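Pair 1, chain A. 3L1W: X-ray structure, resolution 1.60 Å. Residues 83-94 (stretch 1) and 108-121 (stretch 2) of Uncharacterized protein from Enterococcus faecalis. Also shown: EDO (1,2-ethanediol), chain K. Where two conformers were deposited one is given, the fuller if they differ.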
# COMPACT_ATOMS: atom_id res chain seq x y z
N VAL A 83 18.61 -7.21 -4.08
CA VAL A 83 19.83 -6.42 -4.25
C VAL A 83 20.91 -6.95 -3.33
O VAL A 83 20.62 -7.43 -2.23
CB VAL A 83 19.63 -4.93 -3.93
CG1 VAL A 83 18.64 -4.29 -4.90
CG2 VAL A 83 19.18 -4.74 -2.48
N GLN A 84 22.15 -6.87 -3.77
CA GLN A 84 23.26 -7.30 -2.93
C GLN A 84 24.14 -6.12 -2.60
O GLN A 84 24.40 -5.27 -3.45
CB GLN A 84 24.07 -8.39 -3.64
CG GLN A 84 23.28 -9.68 -3.88
CD GLN A 84 22.36 -9.58 -5.09
OE1 GLN A 84 22.77 -9.17 -6.17
NE2 GLN A 84 21.10 -9.98 -4.90
N ALA A 85 24.59 -6.05 -1.35
CA ALA A 85 25.50 -4.99 -0.95
C ALA A 85 26.91 -5.42 -1.27
O ALA A 85 27.36 -6.49 -0.83
CB ALA A 85 25.37 -4.69 0.53
N ILE A 86 27.62 -4.62 -2.05
CA ILE A 86 29.02 -4.93 -2.37
C ILE A 86 30.04 -4.04 -1.67
O ILE A 86 31.23 -4.35 -1.66
CB ILE A 86 29.27 -4.97 -3.89
CG1 ILE A 86 28.91 -3.64 -4.55
CG2 ILE A 86 28.47 -6.11 -4.53
CD1 ILE A 86 29.31 -3.57 -6.02
N ASP A 87 29.57 -2.94 -1.08
CA ASP A 87 30.42 -2.07 -0.27
C ASP A 87 29.51 -1.23 0.61
O ASP A 87 28.35 -0.97 0.26
CB ASP A 87 31.26 -1.16 -1.16
CG ASP A 87 32.46 -0.55 -0.44
OD1 ASP A 87 32.74 -0.93 0.72
OD2 ASP A 87 33.14 0.32 -1.05
N THR A 88 30.01 -0.82 1.77
CA THR A 88 29.25 0.05 2.66
C THR A 88 30.19 0.92 3.49
O THR A 88 31.36 0.59 3.67
CB THR A 88 28.34 -0.75 3.61
OG1 THR A 88 27.52 0.15 4.36
CG2 THR A 88 29.18 -1.58 4.56
N GLY A 89 29.66 2.02 4.00
CA GLY A 89 30.44 2.86 4.88
C GLY A 89 29.61 3.95 5.50
O GLY A 89 28.41 4.08 5.20
N TYR A 90 30.23 4.71 6.38
CA TYR A 90 29.59 5.87 6.97
C TYR A 90 30.62 6.87 7.43
O TYR A 90 31.80 6.54 7.60
CB TYR A 90 28.67 5.46 8.12
CG TYR A 90 29.37 4.93 9.36
CD1 TYR A 90 29.48 5.72 10.50
CD2 TYR A 90 29.86 3.64 9.40
CE1 TYR A 90 30.09 5.23 11.64
CE2 TYR A 90 30.49 3.15 10.53
CZ TYR A 90 30.59 3.95 11.65
OH TYR A 90 31.20 3.47 12.79
N PHE A 91 30.17 8.10 7.61
CA PHE A 91 31.07 9.17 8.02
C PHE A 91 30.27 10.27 8.69
O PHE A 91 29.04 10.33 8.56
CB PHE A 91 31.84 9.73 6.81
CG PHE A 91 30.95 10.15 5.67
CD1 PHE A 91 30.48 11.45 5.59
CD2 PHE A 91 30.59 9.25 4.68
CE1 PHE A 91 29.66 11.84 4.54
CE2 PHE A 91 29.78 9.64 3.63
CZ PHE A 91 29.32 10.93 3.56
N TRP A 92 30.97 11.12 9.42
CA TRP A 92 30.36 12.24 10.12
C TRP A 92 30.26 13.46 9.21
O TRP A 92 31.13 13.71 8.36
CB TRP A 92 31.14 12.55 11.41
CG TRP A 92 30.77 11.56 12.46
CD1 TRP A 92 29.81 11.72 13.42
CD2 TRP A 92 31.31 10.25 12.64
NE1 TRP A 92 29.72 10.58 14.19
CE2 TRP A 92 30.63 9.66 13.73
CE3 TRP A 92 32.30 9.51 11.99
CZ2 TRP A 92 30.92 8.38 14.19
CZ3 TRP A 92 32.59 8.23 12.45
CH2 TRP A 92 31.90 7.68 13.54
N LEU A 93 29.18 14.21 9.37
CA LEU A 93 28.94 15.39 8.56
C LEU A 93 29.61 16.59 9.20
O LEU A 93 28.95 17.52 9.67
CB LEU A 93 27.43 15.61 8.38
CG LEU A 93 26.63 14.39 7.91
CD1 LEU A 93 25.20 14.79 7.55
CD2 LEU A 93 27.27 13.70 6.72
N SER A 94 30.94 16.56 9.20
CA SER A 94 31.75 17.49 9.97
C SER A 94 33.01 17.82 9.19
O SER A 94 33.19 17.37 8.06
CB SER A 94 32.16 16.84 11.29
OG SER A 94 33.14 15.84 11.05
N CYS A 108 24.68 18.64 16.97
CA CYS A 108 25.00 17.30 17.43
C CYS A 108 25.74 16.54 16.33
O CYS A 108 25.71 16.95 15.17
CB CYS A 108 23.72 16.55 17.80
SG CYS A 108 22.61 16.21 16.39
N PRO A 109 26.40 15.43 16.69
CA PRO A 109 27.01 14.61 15.65
C PRO A 109 25.94 14.11 14.70
O PRO A 109 24.83 13.78 15.14
CB PRO A 109 27.64 13.45 16.43
CG PRO A 109 27.75 13.94 17.84
CD PRO A 109 26.58 14.85 18.03
N ARG A 110 26.24 14.10 13.41
CA ARG A 110 25.34 13.55 12.40
C ARG A 110 26.18 12.68 11.50
O ARG A 110 27.35 12.98 11.25
CB ARG A 110 24.71 14.66 11.56
CG ARG A 110 23.77 15.56 12.32
CD ARG A 110 22.39 14.98 12.42
NE ARG A 110 21.55 15.78 13.29
CZ ARG A 110 20.29 15.48 13.59
NH1 ARG A 110 19.72 14.41 13.06
NH2 ARG A 110 19.59 16.27 14.40
N ILE A 111 25.60 11.59 11.03
CA ILE A 111 26.32 10.74 10.10
C ILE A 111 25.54 10.58 8.81
O ILE A 111 24.34 10.83 8.74
CB ILE A 111 26.61 9.35 10.68
CG1 ILE A 111 25.30 8.63 11.04
CG2 ILE A 111 27.53 9.46 11.90
CD1 ILE A 111 25.46 7.12 11.14
N ALA A 112 26.26 10.16 7.77
CA ALA A 112 25.61 9.60 6.60
C ALA A 112 26.03 8.15 6.50
O ALA A 112 27.18 7.80 6.80
CB ALA A 112 26.00 10.36 5.34
N LEU A 113 25.09 7.32 6.08
CA LEU A 113 25.33 5.89 5.90
C LEU A 113 25.09 5.60 4.43
O LEU A 113 24.06 5.98 3.89
CB LEU A 113 24.34 5.09 6.76
CG LEU A 113 24.32 3.56 6.60
CD1 LEU A 113 25.67 2.95 6.95
CD2 LEU A 113 23.18 2.90 7.41
N TRP A 114 26.04 4.94 3.78
CA TRP A 114 25.87 4.64 2.36
C TRP A 114 26.15 3.16 2.05
O TRP A 114 26.80 2.45 2.84
CB TRP A 114 26.77 5.55 1.52
CG TRP A 114 28.23 5.36 1.82
CD1 TRP A 114 28.97 6.05 2.74
CD2 TRP A 114 29.12 4.41 1.22
NE1 TRP A 114 30.27 5.57 2.75
CE2 TRP A 114 30.38 4.57 1.82
CE3 TRP A 114 28.96 3.44 0.23
CZ2 TRP A 114 31.48 3.80 1.46
CZ3 TRP A 114 30.05 2.67 -0.12
CH2 TRP A 114 31.30 2.85 0.49
N GLY A 115 25.64 2.72 0.91
CA GLY A 115 25.91 1.38 0.43
C GLY A 115 26.01 1.36 -1.08
O GLY A 115 25.28 2.09 -1.77
N LEU A 116 26.92 0.55 -1.60
CA LEU A 116 27.00 0.29 -3.02
C LEU A 116 26.33 -1.06 -3.23
O LEU A 116 26.72 -2.06 -2.61
CB LEU A 116 28.46 0.25 -3.49
CG LEU A 116 28.67 0.25 -5.00
CD1 LEU A 116 28.21 1.58 -5.61
CD2 LEU A 116 30.13 -0.02 -5.34
N PHE A 117 25.31 -1.07 -4.08
CA PHE A 117 24.46 -2.24 -4.26
C PHE A 117 24.45 -2.68 -5.72
O PHE A 117 24.82 -1.92 -6.61
CB PHE A 117 23.02 -1.92 -3.84
CG PHE A 117 22.84 -1.75 -2.35
CD1 PHE A 117 22.97 -0.50 -1.76
CD2 PHE A 117 22.54 -2.84 -1.55
CE1 PHE A 117 22.81 -0.35 -0.39
CE2 PHE A 117 22.37 -2.70 -0.18
CZ PHE A 117 22.50 -1.45 0.40
N LYS A 118 24.03 -3.92 -5.95
CA LYS A 118 23.72 -4.36 -7.30
C LYS A 118 22.40 -5.10 -7.29
O LYS A 118 22.18 -5.95 -6.43
CB LYS A 118 24.79 -5.31 -7.83
CG LYS A 118 26.05 -4.65 -8.33
CD LYS A 118 26.91 -5.68 -9.04
CE LYS A 118 28.30 -5.16 -9.29
NZ LYS A 118 29.17 -6.26 -9.75
N GLU A 119 21.54 -4.79 -8.25
CA GLU A 119 20.33 -5.58 -8.43
C GLU A 119 20.69 -6.98 -8.92
O GLU A 119 21.61 -7.14 -9.71
CB GLU A 119 19.39 -4.91 -9.44
CG GLU A 119 18.78 -3.63 -8.94
CD GLU A 119 17.65 -3.15 -9.84
OE1 GLU A 119 16.56 -3.75 -9.79
OE2 GLU A 119 17.87 -2.18 -10.60
N THR A 120 19.95 -7.98 -8.46
CA THR A 120 20.21 -9.36 -8.84
C THR A 120 20.35 -9.54 -10.36
O THR A 120 21.25 -10.24 -10.84
CB THR A 120 19.10 -10.28 -8.32
OG1 THR A 120 19.03 -10.15 -6.89
CG2 THR A 120 19.39 -11.73 -8.67
N THR A 121 19.47 -8.88 -11.11
CA THR A 121 19.39 -9.03 -12.55
C THR A 121 20.39 -8.15 -13.33
O THR A 121 20.73 -8.46 -14.47
CB THR A 121 17.96 -8.73 -13.05
OG1 THR A 121 17.97 -8.59 -14.47
CG2 THR A 121 17.44 -7.44 -12.42
C1 EDO K . 34.24 7.66 3.09
O1 EDO K . 34.45 7.61 1.67
C2 EDO K . 32.78 7.34 3.38
O2 EDO K . 32.65 6.27 4.32

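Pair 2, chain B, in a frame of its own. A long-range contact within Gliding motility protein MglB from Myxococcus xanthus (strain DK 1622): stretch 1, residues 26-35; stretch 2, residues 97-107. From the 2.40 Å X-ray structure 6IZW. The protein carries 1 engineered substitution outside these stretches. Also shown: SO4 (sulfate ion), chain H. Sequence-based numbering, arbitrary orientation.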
# COMPACT_ATOMS: atom_id res chain seq x y z
N ALA B 26 -16.69 -9.13 -21.16
CA ALA B 26 -17.43 -8.35 -20.18
C ALA B 26 -17.44 -6.87 -20.48
O ALA B 26 -17.80 -6.10 -19.58
CB ALA B 26 -16.85 -8.59 -18.78
N ASN B 27 -17.06 -6.45 -21.70
CA ASN B 27 -16.97 -5.03 -22.08
C ASN B 27 -16.30 -4.22 -20.96
O ASN B 27 -16.82 -3.22 -20.46
CB ASN B 27 -18.36 -4.47 -22.45
CG ASN B 27 -18.37 -2.96 -22.67
OD1 ASN B 27 -17.57 -2.41 -23.44
ND2 ASN B 27 -19.29 -2.27 -22.00
N ALA B 28 -15.12 -4.69 -20.54
CA ALA B 28 -14.36 -3.97 -19.53
C ALA B 28 -13.65 -2.79 -20.18
O ALA B 28 -13.16 -2.89 -21.31
CB ALA B 28 -13.35 -4.88 -18.85
N LYS B 29 -13.61 -1.66 -19.47
CA LYS B 29 -12.76 -0.56 -19.92
C LYS B 29 -11.29 -0.91 -19.74
O LYS B 29 -10.47 -0.68 -20.65
CB LYS B 29 -13.13 0.72 -19.18
N VAL B 30 -10.92 -1.49 -18.58
CA VAL B 30 -9.58 -2.04 -18.35
C VAL B 30 -9.69 -3.33 -17.55
O VAL B 30 -10.67 -3.58 -16.84
CB VAL B 30 -8.60 -1.08 -17.62
CG1 VAL B 30 -8.57 0.28 -18.27
CG2 VAL B 30 -8.85 -1.02 -16.09
N VAL B 31 -8.66 -4.15 -17.68
CA VAL B 31 -8.44 -5.33 -16.85
C VAL B 31 -6.96 -5.37 -16.52
O VAL B 31 -6.13 -4.99 -17.35
CB VAL B 31 -8.88 -6.62 -17.56
CG1 VAL B 31 -8.19 -7.86 -16.95
CG2 VAL B 31 -10.40 -6.76 -17.54
N PHE B 32 -6.61 -5.80 -15.31
CA PHE B 32 -5.19 -6.04 -15.03
C PHE B 32 -5.04 -7.01 -13.87
O PHE B 32 -5.98 -7.26 -13.12
CB PHE B 32 -4.42 -4.74 -14.76
CG PHE B 32 -4.88 -3.98 -13.55
CD1 PHE B 32 -4.34 -4.25 -12.30
CD2 PHE B 32 -5.82 -2.97 -13.67
CE1 PHE B 32 -4.76 -3.54 -11.18
CE2 PHE B 32 -6.25 -2.26 -12.56
CZ PHE B 32 -5.72 -2.53 -11.31
N LEU B 33 -3.83 -7.55 -13.76
CA LEU B 33 -3.47 -8.56 -12.78
C LEU B 33 -2.28 -8.05 -11.98
O LEU B 33 -1.29 -7.59 -12.57
CB LEU B 33 -3.14 -9.88 -13.48
CG LEU B 33 -3.11 -11.11 -12.58
CD1 LEU B 33 -4.53 -11.45 -12.16
CD2 LEU B 33 -2.42 -12.32 -13.25
N VAL B 34 -2.36 -8.12 -10.65
CA VAL B 34 -1.35 -7.53 -9.77
C VAL B 34 -1.02 -8.51 -8.66
O VAL B 34 -1.91 -9.13 -8.06
CB VAL B 34 -1.81 -6.18 -9.19
CG1 VAL B 34 -3.15 -6.31 -8.49
CG2 VAL B 34 -0.78 -5.63 -8.21
N ASP B 35 0.27 -8.66 -8.39
CA ASP B 35 0.73 -9.39 -7.22
C ASP B 35 0.35 -8.64 -5.94
O ASP B 35 0.19 -7.41 -5.94
CB ASP B 35 2.25 -9.58 -7.29
CG ASP B 35 2.76 -10.59 -6.30
OD1 ASP B 35 2.68 -10.35 -5.07
OD2 ASP B 35 3.25 -11.65 -6.75
N SER B 97 -3.02 -17.44 -4.01
CA SER B 97 -2.47 -16.97 -2.76
C SER B 97 -1.66 -15.68 -2.88
O SER B 97 -1.32 -15.09 -1.85
CB SER B 97 -1.61 -18.07 -2.12
OG SER B 97 -0.69 -17.53 -1.18
N ARG B 98 -1.31 -15.22 -4.08
CA ARG B 98 -0.54 -13.99 -4.17
C ARG B 98 -0.96 -13.08 -5.31
O ARG B 98 -0.27 -12.10 -5.58
CB ARG B 98 0.98 -14.29 -4.25
CG ARG B 98 1.45 -15.06 -5.52
CD ARG B 98 3.01 -15.36 -5.54
NE ARG B 98 3.91 -14.23 -5.86
CZ ARG B 98 4.77 -13.64 -5.00
NH1 ARG B 98 4.89 -14.04 -3.73
NH2 ARG B 98 5.52 -12.61 -5.45
N VAL B 99 -2.11 -13.32 -5.94
CA VAL B 99 -2.49 -12.58 -7.13
C VAL B 99 -3.85 -11.94 -6.90
O VAL B 99 -4.61 -12.34 -6.03
CB VAL B 99 -2.51 -13.50 -8.37
CG1 VAL B 99 -2.51 -12.70 -9.63
CG2 VAL B 99 -1.31 -14.41 -8.33
N VAL B 100 -4.13 -10.89 -7.68
CA VAL B 100 -5.37 -10.14 -7.59
C VAL B 100 -5.76 -9.77 -9.01
O VAL B 100 -4.97 -9.14 -9.73
CB VAL B 100 -5.23 -8.86 -6.74
CG1 VAL B 100 -6.50 -8.03 -6.80
CG2 VAL B 100 -4.86 -9.19 -5.31
N LEU B 101 -6.98 -10.13 -9.43
CA LEU B 101 -7.47 -9.70 -10.73
C LEU B 101 -8.43 -8.54 -10.54
O LEU B 101 -9.24 -8.54 -9.62
CB LEU B 101 -8.16 -10.84 -11.49
CG LEU B 101 -8.07 -10.75 -13.03
CD1 LEU B 101 -8.53 -12.06 -13.63
CD2 LEU B 101 -8.86 -9.59 -13.66
N VAL B 102 -8.32 -7.56 -11.42
CA VAL B 102 -9.07 -6.32 -11.31
C VAL B 102 -9.75 -6.05 -12.65
O VAL B 102 -9.14 -6.22 -13.71
CB VAL B 102 -8.17 -5.13 -10.92
CG1 VAL B 102 -8.96 -3.83 -11.00
CG2 VAL B 102 -7.59 -5.32 -9.53
N VAL B 103 -11.01 -5.66 -12.58
CA VAL B 103 -11.80 -5.27 -13.74
C VAL B 103 -12.52 -3.98 -13.38
O VAL B 103 -13.25 -3.93 -12.38
CB VAL B 103 -12.81 -6.36 -14.13
CG1 VAL B 103 -13.34 -6.11 -15.54
CG2 VAL B 103 -12.19 -7.74 -14.03
N ILE B 104 -12.31 -2.93 -14.17
CA ILE B 104 -13.17 -1.76 -14.10
C ILE B 104 -13.87 -1.62 -15.44
O ILE B 104 -13.28 -1.92 -16.49
CB ILE B 104 -12.43 -0.47 -13.69
CG1 ILE B 104 -11.33 -0.08 -14.68
CG2 ILE B 104 -11.83 -0.61 -12.28
CD1 ILE B 104 -10.32 0.84 -14.06
N PHE B 105 -15.13 -1.23 -15.40
CA PHE B 105 -15.99 -1.29 -16.56
C PHE B 105 -16.96 -0.12 -16.54
O PHE B 105 -17.18 0.51 -15.50
CB PHE B 105 -16.77 -2.62 -16.61
CG PHE B 105 -17.40 -3.01 -15.30
CD1 PHE B 105 -18.59 -2.43 -14.89
CD2 PHE B 105 -16.79 -3.94 -14.47
CE1 PHE B 105 -19.16 -2.79 -13.68
CE2 PHE B 105 -17.36 -4.30 -13.27
CZ PHE B 105 -18.55 -3.72 -12.87
N ASP B 106 -17.53 0.17 -17.70
CA ASP B 106 -18.65 1.09 -17.78
C ASP B 106 -19.86 0.50 -17.07
O ASP B 106 -20.07 -0.72 -17.07
CB ASP B 106 -18.98 1.37 -19.24
CG ASP B 106 -19.59 2.73 -19.45
OD1 ASP B 106 -20.28 3.21 -18.52
OD2 ASP B 106 -19.39 3.31 -20.53
N ASN B 107 -20.65 1.36 -16.44
CA ASN B 107 -21.89 0.85 -15.85
C ASN B 107 -22.93 0.49 -16.91
O ASN B 107 -23.99 -0.04 -16.54
CB ASN B 107 -22.47 1.85 -14.86
CG ASN B 107 -23.39 1.19 -13.85
OD1 ASN B 107 -23.36 -0.03 -13.67
ND2 ASN B 107 -24.22 1.99 -13.17
S SO4 H . 6.76 -12.70 -2.28
O1 SO4 H . 7.51 -11.89 -3.23
O2 SO4 H . 5.92 -13.61 -3.07
O3 SO4 H . 5.94 -11.86 -1.43
O4 SO4 H . 7.74 -13.43 -1.46

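Superposing N, CA and C of 14 central residues brings pair 2 onto pair 1 with an RMSD of 0.5 Å. In both pairs two antiparallel strands lie side by side, their N-to-C directions at 146° in pair 1 and 157° in pair 2. The register matches as well: Asp A87, Gly A89 and Phe A91 form hydrogen-bonded pairs with Leu A116, Trp A114 and Ala A112, and the equivalent Val B30, Phe B32 and Val B34 do so with Ile B104, Val B102 and Val B100. The ladder is well formed at its centre, where Trp A114 N donates to Gly A89 O at 2.9 Å and Val B102 N to Phe B32 O at 2.9 Å.

The shared path includes an irregularity. In pair 1 a bulge lets Leu A116 O accept twice, from Ile A86 N at 2.8 Å and weakly from Asp A87 N at 3.4 Å. In pair 2 Ile B104 O likewise accepts from Val B30 N at 3.2 Å and weakly from Lys B29 N at 3.0 Å. Here the chain turns a corner at Lys B29, whose phi/psi of -70/-44 resembles the -107/-13 of Ile A86.

The central pair is filled differently: Gly A89 with Trp A114 against Phe B32 with Val B102. In each, one aromatic ring covers the cross-strand neighbour, but from opposite strands. The Trp A114 ring has Gly A89 O over one face, and an ideal CB on Gly A89 would lie 2.7 Å from Trp A114 CZ2, a clash. In pair 2 the Phe B32 ring, with chi1 p, takes Val B102 CB over its face, 3.8 Å from the centroid and 17° off the normal.

The next pair on this side of the sheet again places an aromatic ring against a small neighbour in pair 1: Ala A112 CB lies 4.2 Å from the Phe A91 ring centroid, over the face. Pair 2 uses two valines, Val B34 CG1 meeting Val B100 CB at 3.7 Å.

On the other face, Thr A88 stands opposite Gly A115, and its OG1 donates to Trp A114 O at 2.8 Å. The matching Val B31 and Val B103 instead make an apolar contact, Val B31 CG2 to Val B103 CG1 at 3.6 Å.

Trp A92 and Asp B35 coincide in CA to 1.0 Å, yet their side-chain centres lie 4.0 Å apart. Ile A111 CG2 sits 3.5 Å from the centroid of the five-membered Trp A92 ring, whereas Asp B35 OD2 approaches Arg B98 NH2 to 2.8 Å.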